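Local structure of exotoxin 5 (Staphylococcus aureus subsp. aureus COL, 3R2I) at residues A[187-190]-A[191-195]. The protein is a superantigen-like exotoxin of unknown function, with an OB-fold domain and a beta-grasp domain, probably secreted and acting outside the bacterial cell. Residues are numbered along the deposited sequence; the frame is centred on the assembly and turned at random.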
# COMPACT_ATOMS: atom_id res chain seq x y z
N PHE A 187 -0.37 -1.92 -2.83
CA PHE A 187 -1.59 -1.54 -3.50
C PHE A 187 -1.36 -1.10 -4.93
O PHE A 187 -2.02 -1.58 -5.84
CB PHE A 187 -2.27 -0.41 -2.73
CG PHE A 187 -3.68 -0.17 -3.16
CD1 PHE A 187 -3.99 0.80 -4.05
CD2 PHE A 187 -4.67 -1.00 -2.74
CE1 PHE A 187 -5.31 0.97 -4.47
CE2 PHE A 187 -5.95 -0.83 -3.14
CZ PHE A 187 -6.26 0.17 -4.00
N LYS A 188 -0.41 -0.21 -5.13
CA LYS A 188 -0.18 0.31 -6.48
C LYS A 188 0.32 -0.75 -7.45
O LYS A 188 -0.07 -0.77 -8.64
CB LYS A 188 0.73 1.53 -6.43
CG LYS A 188 0.08 2.74 -5.75
CD LYS A 188 1.05 3.97 -5.69
CE LYS A 188 0.34 5.22 -5.10
NZ LYS A 188 1.18 6.47 -4.89
N ILE A 189 1.17 -1.66 -6.96
CA ILE A 189 1.69 -2.70 -7.83
C ILE A 189 0.57 -3.68 -8.21
O ILE A 189 0.43 -4.05 -9.39
CB ILE A 189 2.85 -3.43 -7.20
CG1 ILE A 189 4.03 -2.45 -7.03
CG2 ILE A 189 3.26 -4.63 -8.07
CD1 ILE A 189 5.14 -2.91 -6.06
N ARG A 190 -0.24 -4.08 -7.23
CA ARG A 190 -1.34 -4.99 -7.54
C ARG A 190 -2.35 -4.37 -8.51
O ARG A 190 -2.84 -5.04 -9.42
CB ARG A 190 -2.02 -5.52 -6.28
CG ARG A 190 -1.10 -6.35 -5.38
CD ARG A 190 -1.93 -7.31 -4.54
NE ARG A 190 -1.37 -7.65 -3.23
CZ ARG A 190 -1.78 -8.68 -2.49
NH1 ARG A 190 -2.66 -9.58 -2.95
NH2 ARG A 190 -1.25 -8.85 -1.31
N LYS A 191 -2.63 -3.09 -8.34
CA LYS A 191 -3.56 -2.39 -9.23
C LYS A 191 -3.04 -2.43 -10.67
O LYS A 191 -3.79 -2.71 -11.62
CB LYS A 191 -3.78 -0.95 -8.79
CG LYS A 191 -4.79 -0.26 -9.72
CD LYS A 191 -5.24 1.14 -9.34
CE LYS A 191 -6.09 1.17 -8.11
NZ LYS A 191 -6.81 2.49 -8.11
N LEU A 192 -1.74 -2.18 -10.83
CA LEU A 192 -1.11 -2.28 -12.15
C LEU A 192 -1.19 -3.73 -12.67
O LEU A 192 -1.49 -3.95 -13.84
CB LEU A 192 0.34 -1.78 -12.08
CG LEU A 192 1.24 -1.92 -13.33
CD1 LEU A 192 2.49 -1.06 -13.15
CD2 LEU A 192 1.65 -3.37 -13.57
N LEU A 193 -0.94 -4.71 -11.81
CA LEU A 193 -1.02 -6.12 -12.26
C LEU A 193 -2.42 -6.46 -12.68
O LEU A 193 -2.61 -7.24 -13.60
CB LEU A 193 -0.56 -7.09 -11.20
CG LEU A 193 0.89 -6.97 -10.76
CD1 LEU A 193 1.10 -7.86 -9.54
CD2 LEU A 193 1.90 -7.29 -11.89
N ILE A 194 -3.42 -5.94 -11.97
CA ILE A 194 -4.80 -6.16 -12.37
C ILE A 194 -5.10 -5.56 -13.74
O ILE A 194 -5.61 -6.25 -14.60
CB ILE A 194 -5.82 -5.56 -11.36
CG1 ILE A 194 -5.79 -6.33 -10.03
CG2 ILE A 194 -7.25 -5.62 -11.93
CD1 ILE A 194 -6.63 -5.67 -8.93
N GLU A 195 -4.76 -4.30 -13.96
CA GLU A 195 -5.11 -3.63 -15.23
C GLU A 195 -4.30 -4.14 -16.42
O GLU A 195 -4.87 -4.41 -17.48
CB GLU A 195 -4.89 -2.09 -15.21
CG GLU A 195 -5.25 -1.27 -13.96
CD GLU A 195 -6.73 -1.03 -13.66
OE1 GLU A 195 -7.63 -1.89 -14.01
OE2 GLU A 195 -6.97 0.07 -13.04
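Phe187 and Lys191 meet one turn apart on helix 182-197, the alpha-helix that packs against the mixed sheet of the beta-grasp domain. The ring carbon CE1 of Phe187 lies 3.7 Å from CE of Lys191, and the methylene reaches the ring at a slant. The lysine leaves the helix with CG anti to the backbone N (chi1 -178°) and then bends about the CG-CD bond (chi3 -69°), which brings CE up to the CE1 corner of the ring while NZ continues to the carbonyl oxygen of Glu69. A second pair one turn apart, Ile189 and Leu193, runs side by side and points the same way, with CG2 of Ile189 4.2 Å from CD1 of Leu193. Both side chains rest on Val246 of strand 241-248, and Ile189 also touches Ile244 and, on strand 207-213, Ile209; together they form part of the helix face buried against the sheet.

Four consecutive i to i+4 backbone bonds hold these pairs one turn apart. Lys191 N donates to Phe187 O at 3.0 Å, and Leu192 N to Lys188 O at 3.1 Å. Leu193 N bonds to Ile189 O at 2.9 Å, and Leu193 CG comes within 3.3 Å of the same oxygen.

Farther out, Ile194 packs on His64 and Tyr67 of helix 57-68. Arg190 and Lys188 each have one partner a turn earlier on their own helix and others elsewhere. The extended Arg190 side chain bonds through NH1 to Glu225 O and Tyr200 OH, and its NE forms a salt bridge with Asp186 OD2, an arrangement that should restrain the guanidinium group. Lys188 forms salt bridges through NZ with Glu184 and Glu73. At the Arg190 carbonyl, the oxygen accepts Ile194 N at 2.8 Å and also has Ile194 CG1 3.3 Å away.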